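Local coordinates for protein phenylalanine--tRNA ligase beta subunit (Pyrococcus horikoshii, PDB 2CXI) that forms, with the alpha subunit, the tetrameric enzyme that uses ATP to charge tRNA(Phe) with phenylalanine, this N-terminal fragment carrying the editing domain, at residues S87-Y92 against Y106-G111; I142-F147 against N248-A253; P200-S205 against N230-V235. All blocks are in the same frame, centred on the assembly; numbering follows the deposited sequence.

Interaction 1: S87-Y92 against Y106-G111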
loop_
_atom_site.group_PDB
_atom_site.type_symbol
_atom_site.label_atom_id
_atom_site.label_comp_id
_atom_site.label_asym_id
_atom_site.label_seq_id
_atom_site.Cartn_x
_atom_site.Cartn_y
_atom_site.Cartn_z
ATOM N N SER A 87 -15.572 6.636 -2.953
ATOM C CA SER A 87 -14.275 6.831 -3.548
ATOM C C SER A 87 -13.297 5.831 -2.894
ATOM O O SER A 87 -13.631 5.075 -1.988
ATOM C CB SER A 87 -13.769 8.264 -3.347
ATOM O OG SER A 87 -13.437 8.504 -1.989
ATOM N N ASN A 88 -12.068 5.850 -3.356
ATOM C CA ASN A 88 -11.062 4.992 -2.759
ATOM C C ASN A 88 -10.226 5.851 -1.806
ATOM O O ASN A 88 -9.014 5.654 -1.681
ATOM C CB ASN A 88 -10.193 4.433 -3.908
ATOM C CG ASN A 88 -9.123 3.468 -3.434
ATOM O OD1 ASN A 88 -7.957 3.567 -3.875
ATOM N ND2 ASN A 88 -9.497 2.528 -2.526
ATOM N N VAL A 89 -10.847 6.849 -1.187
ATOM C CA VAL A 89 -10.086 7.813 -0.438
ATOM C C VAL A 89 -10.343 7.683 1.068
ATOM O O VAL A 89 -11.491 7.507 1.523
ATOM C CB VAL A 89 -10.359 9.255 -0.950
ATOM C CG1 VAL A 89 -9.735 10.254 -0.079
ATOM C CG2 VAL A 89 -9.825 9.424 -2.382
ATOM N N THR A 90 -9.249 7.768 1.823
ATOM C CA THR A 90 -9.269 7.888 3.262
ATOM C C THR A 90 -8.715 9.233 3.730
ATOM O O THR A 90 -7.691 9.734 3.207
ATOM C CB THR A 90 -8.412 6.755 3.874
ATOM O OG1 THR A 90 -9.026 5.498 3.562
ATOM C CG2 THR A 90 -8.461 6.802 5.380
ATOM N N VAL A 91 -9.385 9.815 4.715
ATOM C CA VAL A 91 -8.844 10.978 5.436
ATOM C C VAL A 91 -8.703 10.605 6.913
ATOM O O VAL A 91 -9.620 10.072 7.488
ATOM C CB VAL A 91 -9.761 12.239 5.301
ATOM C CG1 VAL A 91 -9.178 13.468 6.061
ATOM C CG2 VAL A 91 -10.018 12.515 3.834
ATOM N N TYR A 92 -7.549 10.911 7.501
ATOM C CA TYR A 92 -7.324 10.670 8.930
ATOM C C TYR A 92 -7.494 11.940 9.721
ATOM O O TYR A 92 -6.891 12.963 9.380
ATOM C CB TYR A 92 -5.920 10.112 9.142
ATOM C CG TYR A 92 -5.745 8.803 8.419
ATOM C CD1 TYR A 92 -6.169 7.600 9.022
ATOM C CD2 TYR A 92 -5.179 8.751 7.124
ATOM C CE1 TYR A 92 -6.017 6.384 8.354
ATOM C CE2 TYR A 92 -5.012 7.522 6.458
ATOM C CZ TYR A 92 -5.415 6.348 7.102
ATOM O OH TYR A 92 -5.304 5.123 6.465
ATOM N N TYR A 106 -15.634 15.132 4.907
ATOM C CA TYR A 106 -15.036 15.264 3.578
ATOM C C TYR A 106 -15.929 14.671 2.491
ATOM O O TYR A 106 -16.686 13.720 2.723
ATOM C CB TYR A 106 -13.647 14.567 3.547
ATOM C CG TYR A 106 -12.778 15.101 4.679
ATOM C CD1 TYR A 106 -11.976 16.227 4.492
ATOM C CD2 TYR A 106 -12.843 14.532 5.947
ATOM C CE1 TYR A 106 -11.243 16.771 5.544
ATOM C CE2 TYR A 106 -12.127 15.061 7.002
ATOM C CZ TYR A 106 -11.341 16.186 6.788
ATOM O OH TYR A 106 -10.681 16.705 7.851
ATOM N N ALA A 107 -15.769 15.191 1.285
ATOM C CA ALA A 107 -16.419 14.618 0.121
ATOM C C ALA A 107 -15.598 14.906 -1.131
ATOM O O ALA A 107 -14.787 15.846 -1.185
ATOM C CB ALA A 107 -17.874 15.145 -0.006
ATOM N N ILE A 108 -15.828 14.076 -2.134
ATOM C CA ILE A 108 -15.338 14.338 -3.464
ATOM C C ILE A 108 -16.547 14.486 -4.368
ATOM O O ILE A 108 -17.486 13.714 -4.297
ATOM C CB ILE A 108 -14.403 13.187 -3.946
ATOM C CG1 ILE A 108 -13.154 13.150 -3.076
ATOM C CG2 ILE A 108 -14.039 13.333 -5.473
ATOM C CD1 ILE A 108 -12.418 11.782 -3.107
ATOM N N VAL A 109 -16.511 15.480 -5.229
ATOM C CA VAL A 109 -17.553 15.615 -6.264
ATOM C C VAL A 109 -16.859 15.591 -7.647
ATOM O O VAL A 109 -16.005 16.449 -7.930
ATOM C CB VAL A 109 -18.369 16.899 -6.086
ATOM C CG1 VAL A 109 -19.510 16.981 -7.129
ATOM C CG2 VAL A 109 -18.977 16.971 -4.702
ATOM N N GLU A 110 -17.214 14.608 -8.495
ATOM C CA GLU A 110 -16.491 14.413 -9.780
ATOM C C GLU A 110 -17.301 14.900 -10.969
ATOM O O GLU A 110 -18.515 14.995 -10.867
ATOM C CB GLU A 110 -16.177 12.920 -10.007
ATOM C CG GLU A 110 -15.195 12.406 -8.974
ATOM C CD GLU A 110 -14.834 10.944 -9.171
ATOM O OE1 GLU A 110 -15.647 10.216 -9.738
ATOM O OE2 GLU A 110 -13.741 10.532 -8.737
ATOM N N GLY A 111 -16.623 15.172 -12.093
ATOM C CA GLY A 111 -17.289 15.357 -13.408
ATOM C C GLY A 111 -17.920 16.726 -13.564
ATOM O O GLY A 111 -18.911 16.893 -14.287
#
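Val91 lays one methyl on the ring of Tyr106, a CH-pi contact between two strands of a curled mixed sheet that are not direct neighbours: 84-93 and 103-110 both pair with strand 260-267. Val91 CG1 stands 3.6 Å from the centroid of the Tyr106 ring, 18° off its normal, leaning toward the rim at CE2 and CZ. This branch is the one trans to the Val91 backbone nitrogen (chi1 -180°), while its sister CG2 lies nearer the ring's root, 3.9 Å from Tyr106 CG. An alanine in place of Tyr106 is likely to strip Val91 CG1 of the flat surface it rests on and open a gap between the strands.

The second point of touch is the tip of Ile108. Ile108 CD1 is met at 3.6 Å by Val89 CG2, and Ser87 OG comes equally near. The touching parts, 87-91 and 106-108, run 149° apart, roughly antiparallel, and Val264 of the strand between them packs against both Val91 and Tyr106. Phe232 of strand 231-237 in turn backs Val91 and Ile108, a second shell that keeps the contact buried. At the corner where the chain turns, Ser87 OG is bonded to Ser263 O and closes an ST turn by accepting from Val89 N, 3.2 Å away, in a bent bond with an N-H...O angle of 138°.

Interaction 2: I142-F147 against N248-A253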
loop_
_atom_site.group_PDB
_atom_site.type_symbol
_atom_site.label_atom_id
_atom_site.label_comp_id
_atom_site.label_asym_id
_atom_site.label_seq_id
_atom_site.Cartn_x
_atom_site.Cartn_y
_atom_site.Cartn_z
ATOM N N ILE A 142 -15.220 25.875 5.591
ATOM C CA ILE A 142 -15.281 24.999 4.418
ATOM C C ILE A 142 -14.089 25.288 3.559
ATOM O O ILE A 142 -13.833 26.449 3.181
ATOM C CB ILE A 142 -16.603 25.216 3.594
ATOM C CG1 ILE A 142 -17.815 24.886 4.476
ATOM C CG2 ILE A 142 -16.599 24.388 2.232
ATOM C CD1 ILE A 142 -19.160 25.558 3.980
ATOM N N GLY A 143 -13.377 24.228 3.219
ATOM C CA GLY A 143 -12.336 24.310 2.173
ATOM C C GLY A 143 -12.748 23.546 0.899
ATOM O O GLY A 143 -13.432 22.489 0.965
ATOM N N ILE A 144 -12.331 24.075 -0.253
ATOM C CA ILE A 144 -12.522 23.377 -1.539
ATOM C C ILE A 144 -11.207 23.323 -2.292
ATOM O O ILE A 144 -10.432 24.294 -2.293
ATOM C CB ILE A 144 -13.607 24.054 -2.382
ATOM C CG1 ILE A 144 -14.949 24.002 -1.649
ATOM C CG2 ILE A 144 -13.794 23.309 -3.679
ATOM C CD1 ILE A 144 -15.956 25.004 -2.234
ATOM N N PHE A 145 -10.962 22.175 -2.923
ATOM C CA PHE A 145 -9.662 21.842 -3.515
ATOM C C PHE A 145 -9.848 21.076 -4.811
ATOM O O PHE A 145 -10.822 20.350 -4.970
ATOM C CB PHE A 145 -8.789 21.033 -2.527
ATOM C CG PHE A 145 -8.598 21.733 -1.188
ATOM C CD1 PHE A 145 -9.477 21.485 -0.135
ATOM C CD2 PHE A 145 -7.611 22.730 -1.032
ATOM C CE1 PHE A 145 -9.349 22.170 1.099
ATOM C CE2 PHE A 145 -7.466 23.414 0.188
ATOM C CZ PHE A 145 -8.326 23.116 1.255
ATOM N N ASP A 146 -8.889 21.218 -5.719
ATOM C CA ASP A 146 -8.859 20.377 -6.904
ATOM C C ASP A 146 -8.286 18.999 -6.559
ATOM O O ASP A 146 -7.070 18.846 -6.270
ATOM C CB ASP A 146 -8.007 21.061 -7.991
ATOM C CG ASP A 146 -8.166 20.409 -9.373
ATOM O OD1 ASP A 146 -8.330 19.171 -9.474
ATOM O OD2 ASP A 146 -8.203 21.108 -10.401
ATOM N N PHE A 147 -9.157 17.995 -6.583
ATOM C CA PHE A 147 -8.794 16.633 -6.170
ATOM C C PHE A 147 -7.651 16.023 -7.005
ATOM O O PHE A 147 -6.797 15.264 -6.481
ATOM C CB PHE A 147 -10.018 15.719 -6.185
ATOM C CG PHE A 147 -9.697 14.280 -5.804
ATOM C CD1 PHE A 147 -9.317 13.974 -4.513
ATOM C CD2 PHE A 147 -9.730 13.262 -6.763
ATOM C CE1 PHE A 147 -8.985 12.629 -4.124
ATOM C CE2 PHE A 147 -9.406 11.916 -6.400
ATOM C CZ PHE A 147 -9.051 11.627 -5.055
ATOM N N ASN A 248 -23.301 18.505 3.393
ATOM C CA ASN A 248 -24.442 18.090 2.638
ATOM C C ASN A 248 -24.947 19.194 1.722
ATOM O O ASN A 248 -25.284 18.929 0.570
ATOM C CB ASN A 248 -25.556 17.593 3.553
ATOM C CG ASN A 248 -25.182 16.254 4.299
ATOM O OD1 ASN A 248 -25.893 15.809 5.227
ATOM N ND2 ASN A 248 -24.132 15.626 3.860
ATOM N N VAL A 249 -25.042 20.414 2.258
ATOM C CA VAL A 249 -25.420 21.565 1.443
ATOM C C VAL A 249 -24.428 21.737 0.247
ATOM O O VAL A 249 -24.848 21.859 -0.901
ATOM C CB VAL A 249 -25.542 22.845 2.330
ATOM C CG1 VAL A 249 -25.611 24.122 1.457
ATOM C CG2 VAL A 249 -26.771 22.724 3.278
HETATM N N MSE A 250 -23.126 21.730 0.527
HETATM C CA MSE A 250 -22.080 21.900 -0.517
HETATM C C MSE A 250 -22.200 20.856 -1.622
HETATM O O MSE A 250 -22.178 21.199 -2.805
HETATM C CB MSE A 250 -20.653 21.815 0.062
HETATM C CG MSE A 250 -20.230 22.956 0.981
HETATM SE SE MSE A 250 -20.261 24.779 0.068
HETATM C CE MSE A 250 -19.551 24.333 -1.643
ATOM N N VAL A 251 -22.248 19.574 -1.248
ATOM C CA VAL A 251 -22.269 18.517 -2.275
ATOM C C VAL A 251 -23.585 18.437 -3.067
ATOM O O VAL A 251 -23.560 18.092 -4.237
ATOM C CB VAL A 251 -21.914 17.088 -1.691
ATOM C CG1 VAL A 251 -20.583 17.122 -0.922
ATOM C CG2 VAL A 251 -23.025 16.547 -0.777
ATOM N N THR A 252 -24.730 18.717 -2.428
ATOM C CA THR A 252 -25.979 18.736 -3.172
ATOM C C THR A 252 -26.075 19.954 -4.087
ATOM O O THR A 252 -26.656 19.852 -5.160
ATOM C CB THR A 252 -27.239 18.579 -2.281
ATOM O OG1 THR A 252 -27.298 19.630 -1.309
ATOM C CG2 THR A 252 -27.168 17.241 -1.441
ATOM N N ALA A 253 -25.483 21.077 -3.695
ATOM C CA ALA A 253 -25.415 22.198 -4.636
ATOM C C ALA A 253 -24.634 21.788 -5.907
ATOM O O ALA A 253 -25.067 22.046 -7.033
ATOM C CB ALA A 253 -24.793 23.419 -3.969
#
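Ile142 and Ile144, on the same side of strand 140-146, receive a single side chain from helix 240-255: Met250, modelled as selenomethionine. This is helix-on-sheet packing within the B3/4 region. Its close end lies at Ile144, whose CD1 meets Met250 CE tip to tip at 3.7 Å. The bends of the Met250 chain at chi2 (-60°) and chi3 (-40°) fold that terminal methyl back toward Ile144. Around Ile142 the fit is slacker. Here the side chains cross at a slant, Ile142 CG2 and CD1 each standing 4.1 Å from Met250 CG, and Ile142 CD1 is no nearer to SE.

Burial is uneven too: Met250 is enclosed, whereas both isoleucines keep part of their surface accessible. Helix 116-133 adds to the cover, with Ile129 against Ile142 and with Met122 and Gln126 against Ile144. Elsewhere on the helix, away from the strand, Thr252 OG1 donates to Asn248 O at 2.8 Å, on the other face of that carbonyl from Thr252 N, so this polar group is served locally. What joins strand to helix is therefore wholly apolar, a union that depends on shape and dispersion and carries no directional bond.

Interaction 3: P200-S205 against N230-V235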
loop_
_atom_site.group_PDB
_atom_site.type_symbol
_atom_site.label_atom_id
_atom_site.label_comp_id
_atom_site.label_asym_id
_atom_site.label_seq_id
_atom_site.Cartn_x
_atom_site.Cartn_y
_atom_site.Cartn_z
ATOM N N PRO A 200 -4.303 23.302 13.505
ATOM C CA PRO A 200 -4.829 22.289 12.580
ATOM C C PRO A 200 -4.190 22.492 11.205
ATOM O O PRO A 200 -4.043 23.633 10.744
ATOM C CB PRO A 200 -6.349 22.596 12.517
ATOM C CG PRO A 200 -6.623 23.568 13.672
ATOM C CD PRO A 200 -5.332 24.302 13.885
ATOM N N LEU A 201 -3.806 21.395 10.576
ATOM C CA LEU A 201 -3.260 21.448 9.239
ATOM C C LEU A 201 -3.900 20.324 8.402
ATOM O O LEU A 201 -4.048 19.198 8.868
ATOM C CB LEU A 201 -1.730 21.289 9.301
ATOM C CG LEU A 201 -0.913 22.021 8.248
ATOM C CD1 LEU A 201 -1.166 23.534 8.359
ATOM C CD2 LEU A 201 0.585 21.707 8.467
ATOM N N LEU A 202 -4.284 20.657 7.181
ATOM C CA LEU A 202 -4.795 19.669 6.218
ATOM C C LEU A 202 -3.699 19.424 5.168
ATOM O O LEU A 202 -3.332 20.337 4.453
ATOM C CB LEU A 202 -6.055 20.229 5.536
ATOM C CG LEU A 202 -6.872 19.270 4.650
ATOM C CD1 LEU A 202 -7.355 17.937 5.402
ATOM C CD2 LEU A 202 -8.030 20.045 3.953
ATOM N N ILE A 203 -3.183 18.202 5.101
ATOM C CA ILE A 203 -1.938 17.919 4.377
ATOM C C ILE A 203 -2.048 16.597 3.628
ATOM O O ILE A 203 -2.747 15.652 4.100
ATOM C CB ILE A 203 -0.718 17.954 5.377
ATOM C CG1 ILE A 203 0.614 17.769 4.627
ATOM C CG2 ILE A 203 -0.777 16.880 6.401
ATOM C CD1 ILE A 203 1.842 18.274 5.433
ATOM N N ASP A 204 -1.434 16.506 2.452
ATOM C CA ASP A 204 -1.608 15.287 1.702
ATOM C C ASP A 204 -0.428 14.342 1.970
ATOM O O ASP A 204 0.450 14.643 2.804
ATOM C CB ASP A 204 -1.908 15.511 0.207
ATOM C CG ASP A 204 -0.661 15.893 -0.632
ATOM O OD1 ASP A 204 0.475 15.927 -0.109
ATOM O OD2 ASP A 204 -0.762 16.171 -1.849
ATOM N N SER A 205 -0.452 13.201 1.293
ATOM C CA SER A 205 0.508 12.103 1.586
ATOM C C SER A 205 1.946 12.348 1.200
ATOM O O SER A 205 2.843 11.622 1.647
ATOM C CB SER A 205 0.022 10.838 0.935
ATOM O OG SER A 205 -0.963 10.378 1.810
ATOM N N ASN A 230 -12.813 17.789 -10.642
ATOM C CA ASN A 230 -13.057 16.932 -9.475
ATOM C C ASN A 230 -12.639 17.705 -8.246
ATOM O O ASN A 230 -11.500 18.132 -8.149
ATOM C CB ASN A 230 -12.225 15.633 -9.564
ATOM C CG ASN A 230 -12.513 14.850 -10.840
ATOM O OD1 ASN A 230 -13.661 14.533 -11.130
ATOM N ND2 ASN A 230 -11.466 14.573 -11.628
ATOM N N VAL A 231 -13.589 17.959 -7.356
ATOM C CA VAL A 231 -13.350 18.808 -6.192
ATOM C C VAL A 231 -13.301 17.954 -4.927
ATOM O O VAL A 231 -14.091 17.011 -4.761
ATOM C CB VAL A 231 -14.415 19.965 -6.067
ATOM C CG1 VAL A 231 -15.771 19.456 -6.219
ATOM C CG2 VAL A 231 -14.398 20.567 -4.721
ATOM N N PHE A 232 -12.363 18.296 -4.051
ATOM C CA PHE A 232 -12.244 17.673 -2.746
ATOM C C PHE A 232 -12.697 18.755 -1.734
ATOM O O PHE A 232 -12.197 19.902 -1.746
ATOM C CB PHE A 232 -10.788 17.212 -2.499
ATOM C CG PHE A 232 -10.544 16.669 -1.095
ATOM C CD1 PHE A 232 -9.899 17.462 -0.117
ATOM C CD2 PHE A 232 -10.963 15.371 -0.749
ATOM C CE1 PHE A 232 -9.683 16.969 1.189
ATOM C CE2 PHE A 232 -10.748 14.881 0.571
ATOM C CZ PHE A 232 -10.111 15.675 1.517
ATOM N N ILE A 233 -13.662 18.414 -0.904
ATOM C CA ILE A 233 -14.221 19.430 0.051
ATOM C C ILE A 233 -13.940 19.011 1.483
ATOM O O ILE A 233 -14.137 17.840 1.821
ATOM C CB ILE A 233 -15.749 19.596 -0.156
ATOM C CG1 ILE A 233 -16.111 20.025 -1.609
ATOM C CG2 ILE A 233 -16.366 20.622 0.902
ATOM C CD1 ILE A 233 -17.538 19.550 -2.000
ATOM N N ASP A 234 -13.476 19.937 2.327
ATOM C CA ASP A 234 -13.332 19.627 3.760
ATOM C C ASP A 234 -14.214 20.588 4.553
ATOM O O ASP A 234 -14.351 21.767 4.165
ATOM C CB ASP A 234 -11.870 19.668 4.243
ATOM C CG ASP A 234 -11.381 21.092 4.623
ATOM O OD1 ASP A 234 -11.155 21.375 5.837
ATOM O OD2 ASP A 234 -11.218 21.995 3.780
ATOM N N VAL A 235 -14.814 20.096 5.632
ATOM C CA VAL A 235 -15.540 20.973 6.543
ATOM C C VAL A 235 -15.117 20.628 7.938
ATOM O O VAL A 235 -15.138 19.450 8.309
ATOM C CB VAL A 235 -17.058 20.761 6.461
ATOM C CG1 VAL A 235 -17.788 21.917 7.218
ATOM C CG2 VAL A 235 -17.549 20.621 4.979
#
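Leu202 and Asp234 sit on strands 199-204 and 231-237, whose backbones come no closer here than 8.9 Å from Leu202 CA to Asp234 CA, a spacing that leaves the meeting to side chains. Both strands belong to the same curled mixed sheet of the B3/4 region, yet they do not pair with each other. Strand 199-204 is bonded to 154-159 and 209-212, and strand 231-237 to 103-110 and 140-146, an arrangement consistent with a contact across the inside of a curled sheet.

One methyl does nearly all the touching. With CG trans to the backbone N (chi1 -171°), Leu202 reaches inward, and CD2 is the branch that goes deepest. Leu202 CD2 comes to rest over the flat face of the Asp234 carboxylate, 3.6 Å from Asp234 CG and almost straight above it. The two oxygens are spaced nearly evenly beneath, Asp234 OD2 at 3.7 Å and OD1 at 3.9 Å from Leu202 CD2. The two side chains approach from opposite directions, and the carboxylate is presented to Leu202 because Asp234 CG is set between its own backbone N and carbonyl carbon (chi1 85°).

Phe232, two residues earlier on the same side of its strand, takes a lesser part, turning an edge rather than a face to the leucine. Further out, Phe145 of strand 140-146 packs on both Leu202 and Asp234, while Leu210 and Ile154 press on the leucine from the strands beside it and Tyr106 lies against the aspartate. The buried carboxylate thus has a methyl over one face and Phe145 among its other neighbours. The loosest of the direct contacts is at the Phe232 rim, where Phe232 CE1 is 4.5 Å from Leu202 CD2, close to the plane of the ring.

The three contacts form a tight cluster, their centres 9 to 11 Å apart, and all draw on the one mixed sheet. Interaction 1 closes first along the chain; interaction 3 is then nested within the long loop that interaction 2 closes. Strand 231-237 runs between 103-110 and 140-146, so backbone bonds, probably Ala107 O with Ile233 N on one side and Phe145 O with Phe232 N on the other, tie interaction 3 to each of the others. Interactions 1 and 3 join strands of the sheet that do not pair directly, whereas interaction 2 attaches helix 240-255, whose Val251 also rests on Ala107. Together they join strands and helix into one body, away from the predicted magnesium-binding residues.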